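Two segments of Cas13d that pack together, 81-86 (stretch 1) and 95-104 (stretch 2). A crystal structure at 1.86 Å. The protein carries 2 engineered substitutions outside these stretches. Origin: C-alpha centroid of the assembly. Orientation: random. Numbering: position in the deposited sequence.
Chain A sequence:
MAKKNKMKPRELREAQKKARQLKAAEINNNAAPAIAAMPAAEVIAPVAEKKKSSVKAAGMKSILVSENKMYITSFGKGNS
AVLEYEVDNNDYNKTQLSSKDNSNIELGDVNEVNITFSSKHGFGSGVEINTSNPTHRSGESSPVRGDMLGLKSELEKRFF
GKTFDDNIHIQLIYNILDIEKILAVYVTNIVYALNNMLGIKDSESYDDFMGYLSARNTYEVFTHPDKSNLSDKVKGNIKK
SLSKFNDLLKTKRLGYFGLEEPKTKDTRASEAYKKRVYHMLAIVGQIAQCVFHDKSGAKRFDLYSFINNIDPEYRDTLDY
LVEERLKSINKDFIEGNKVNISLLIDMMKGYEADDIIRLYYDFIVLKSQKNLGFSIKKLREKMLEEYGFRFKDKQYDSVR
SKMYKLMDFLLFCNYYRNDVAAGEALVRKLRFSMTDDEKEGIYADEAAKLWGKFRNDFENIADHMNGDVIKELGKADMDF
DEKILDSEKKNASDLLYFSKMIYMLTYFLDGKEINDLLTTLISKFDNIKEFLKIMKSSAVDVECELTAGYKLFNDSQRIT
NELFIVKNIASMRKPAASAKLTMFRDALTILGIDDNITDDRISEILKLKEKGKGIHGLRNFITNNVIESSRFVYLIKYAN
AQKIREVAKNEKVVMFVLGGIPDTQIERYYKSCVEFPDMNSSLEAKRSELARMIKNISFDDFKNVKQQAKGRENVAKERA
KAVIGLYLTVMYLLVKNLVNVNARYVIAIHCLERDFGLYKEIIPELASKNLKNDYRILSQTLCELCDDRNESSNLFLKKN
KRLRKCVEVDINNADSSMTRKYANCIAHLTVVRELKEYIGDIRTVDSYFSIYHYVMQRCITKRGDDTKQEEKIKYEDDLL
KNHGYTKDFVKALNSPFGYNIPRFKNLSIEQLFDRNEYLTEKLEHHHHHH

Stretch 1 (81-86) AVLEYE
Stretch 2 (95-104) TQLSSKDNSN

How do the two stretches run together? Residues 81-86 are an extended strand; 95-96 pair antiparallel with residues 85-86 of it, and the strand runs on beyond 86: Tyr85 faces Gln96 (CA-CA 4.5 Å) as a non-hydrogen-bonded pair, and Glu86 faces Thr95 (CA-CA 5.2 Å) as a hydrogen-bonded one. Glu86 N donates to Thr95 O and Thr95 N to Glu86 O, both at 2.9 Å. One water joins Glu86 O (3.3 Å) to Thr95 OG1 (2.9 Å).

Why does Glu84 cover the most surface, 91 Å²? Its phi/psi of -106/-53 breaks the extended run, and Glu84 O accepts Leu97 N at 2.8 Å and, weakly, Ser98 N at 3.4 Å. Its CA-to-CB bond points away, yet chi1 -70° (m) and chi2 -85° (m) fold the buried carboxylate back to stretch 2. Glu84 OE1 receives Ser98 OG (2.8 Å; Ser98 chi1 59°, p) and Ser103 OG (2.7 Å; Ser103 chi1 -171°, t), while Glu84 OE2 receives Asn104 N (2.7 Å, 168°). A carboxylate suits this site because it can accept all three.

What does Leu97, with 84 Å² covered, contribute? With its CA-to-CB bond directed toward stretch 1, phi/psi -96/-31, chi1 -55° (m) and chi2 175° (t), Leu97 CD1 lies 4.1 Å from Leu83 CB and 4.1 Å from Glu86 CB. Its branched apolar end thus packs on aliphatic carbon, including that of Glu86, whose chain is extended (chi1 174°, chi2 -175°, both t).

How does stretch 2 bend back to Glu84? Residues 100-102 have helical phi/psi; Ser103 N bonds Ser99 O at 3.1 Å, and Asn102 N bonds Ser99 OG at 3.0 Å. This compact turn brings Ser98 and Ser103 to the same carboxylate oxygen. The CA-to-CB bond of Val82 (chi1 171°, t) points toward stretch 2, with Val82 CG1 4.0 Å from Asn102 O and 4.3 Å from Ser98 CB.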

# COMPACT_ATOMS: atom_id res chain seq x y z
N ALA A 81 -14.77 9.08 18.88
CA ALA A 81 -14.37 10.06 19.90
C ALA A 81 -15.51 10.25 20.90
O ALA A 81 -16.64 10.31 20.48
CB ALA A 81 -14.04 11.37 19.25
N VAL A 82 -15.19 10.28 22.18
CA VAL A 82 -16.21 10.57 23.22
C VAL A 82 -15.91 11.99 23.69
O VAL A 82 -14.84 12.20 24.22
CB VAL A 82 -16.12 9.58 24.39
CG1 VAL A 82 -17.00 10.00 25.55
CG2 VAL A 82 -16.43 8.17 23.97
N LEU A 83 -16.80 12.94 23.42
CA LEU A 83 -16.54 14.30 23.92
C LEU A 83 -16.64 14.24 25.44
O LEU A 83 -17.65 13.79 25.94
CB LEU A 83 -17.56 15.27 23.33
CG LEU A 83 -17.13 15.94 22.04
CD1 LEU A 83 -18.31 16.58 21.34
CD2 LEU A 83 -16.05 16.95 22.31
N GLU A 84 -15.60 14.66 26.13
CA GLU A 84 -15.61 14.54 27.59
C GLU A 84 -15.81 15.89 28.25
O GLU A 84 -16.67 16.00 29.11
CB GLU A 84 -14.27 13.96 28.06
CG GLU A 84 -14.07 12.51 27.69
CD GLU A 84 -14.65 11.51 28.67
OE1 GLU A 84 -15.34 11.92 29.58
OE2 GLU A 84 -14.41 10.33 28.51
N TYR A 85 -14.99 16.87 27.89
CA TYR A 85 -15.11 18.17 28.58
C TYR A 85 -14.92 19.34 27.64
O TYR A 85 -14.23 19.23 26.66
CB TYR A 85 -14.00 18.30 29.63
CG TYR A 85 -14.07 17.28 30.73
CD1 TYR A 85 -13.44 16.07 30.60
CD2 TYR A 85 -14.77 17.53 31.89
CE1 TYR A 85 -13.49 15.12 31.59
CE2 TYR A 85 -14.83 16.59 32.90
CZ TYR A 85 -14.20 15.38 32.74
OH TYR A 85 -14.25 14.43 33.71
N GLU A 86 -15.54 20.45 28.01
CA GLU A 86 -15.32 21.73 27.33
C GLU A 86 -14.63 22.61 28.38
O GLU A 86 -15.11 22.65 29.48
CB GLU A 86 -16.64 22.34 26.89
CG GLU A 86 -16.47 23.72 26.32
CD GLU A 86 -17.80 24.35 26.01
OE1 GLU A 86 -18.69 23.63 25.57
OE2 GLU A 86 -17.94 25.53 26.24
N THR A 95 -16.76 22.11 31.80
CA THR A 95 -18.12 21.56 31.72
C THR A 95 -18.01 20.13 31.21
O THR A 95 -17.39 19.96 30.19
CB THR A 95 -18.96 22.38 30.74
OG1 THR A 95 -18.95 23.72 31.21
CG2 THR A 95 -20.37 21.87 30.60
N GLN A 96 -18.59 19.18 31.92
CA GLN A 96 -18.54 17.78 31.47
C GLN A 96 -19.62 17.57 30.41
O GLN A 96 -20.76 17.90 30.67
CB GLN A 96 -18.71 16.81 32.64
CG GLN A 96 -18.60 15.36 32.21
CD GLN A 96 -18.49 14.43 33.39
OE1 GLN A 96 -18.20 14.83 34.50
NE2 GLN A 96 -18.73 13.16 33.14
N LEU A 97 -19.22 17.07 29.25
CA LEU A 97 -20.14 16.80 28.13
C LEU A 97 -20.56 15.33 28.15
O LEU A 97 -21.64 15.02 27.69
CB LEU A 97 -19.42 17.13 26.83
CG LEU A 97 -18.83 18.53 26.73
CD1 LEU A 97 -18.04 18.71 25.46
CD2 LEU A 97 -19.92 19.56 26.81
N SER A 98 -19.68 14.47 28.64
CA SER A 98 -19.93 13.01 28.70
C SER A 98 -20.90 12.65 29.82
O SER A 98 -20.97 13.36 30.81
CB SER A 98 -18.65 12.26 28.85
OG SER A 98 -17.97 12.66 30.01
N SER A 99 -21.64 11.56 29.62
CA SER A 99 -22.54 10.98 30.63
C SER A 99 -21.70 10.22 31.65
O SER A 99 -20.56 9.91 31.36
CB SER A 99 -23.51 10.06 29.99
OG SER A 99 -22.84 8.91 29.52
N LYS A 100 -22.27 9.87 32.79
CA LYS A 100 -21.52 9.11 33.81
C LYS A 100 -21.10 7.76 33.23
O LYS A 100 -20.04 7.29 33.58
CB LYS A 100 -22.38 8.86 35.04
CG LYS A 100 -21.80 7.87 36.03
CD LYS A 100 -22.20 8.17 37.46
CE LYS A 100 -23.68 7.99 37.70
NZ LYS A 100 -24.01 8.10 39.14
N ASP A 101 -21.97 7.12 32.47
CA ASP A 101 -21.65 5.81 31.86
C ASP A 101 -20.57 5.91 30.77
O ASP A 101 -19.71 5.06 30.74
CB ASP A 101 -22.91 5.16 31.29
CG ASP A 101 -23.81 4.55 32.35
OD1 ASP A 101 -23.31 4.20 33.42
OD2 ASP A 101 -25.01 4.42 32.07
N ASN A 102 -20.69 6.87 29.86
CA ASN A 102 -19.73 7.01 28.74
C ASN A 102 -18.34 7.53 29.14
O ASN A 102 -17.40 7.24 28.44
CB ASN A 102 -20.31 7.82 27.58
CG ASN A 102 -21.63 7.26 27.10
OD1 ASN A 102 -22.46 8.00 26.59
ND2 ASN A 102 -21.82 5.97 27.27
N SER A 103 -18.23 8.29 30.23
CA SER A 103 -16.95 8.95 30.57
C SER A 103 -15.81 7.96 30.82
O SER A 103 -16.01 7.01 31.54
CB SER A 103 -17.12 9.91 31.70
OG SER A 103 -15.94 10.66 31.87
N ASN A 104 -14.64 8.26 30.26
CA ASN A 104 -13.44 7.41 30.39
C ASN A 104 -12.33 8.10 31.18
O ASN A 104 -11.41 7.43 31.59
CB ASN A 104 -12.90 7.05 29.01
CG ASN A 104 -13.92 6.24 28.25
OD1 ASN A 104 -14.46 5.30 28.79
ND2 ASN A 104 -14.23 6.64 27.04
O HOH W 1 -16.74 25.37 30.36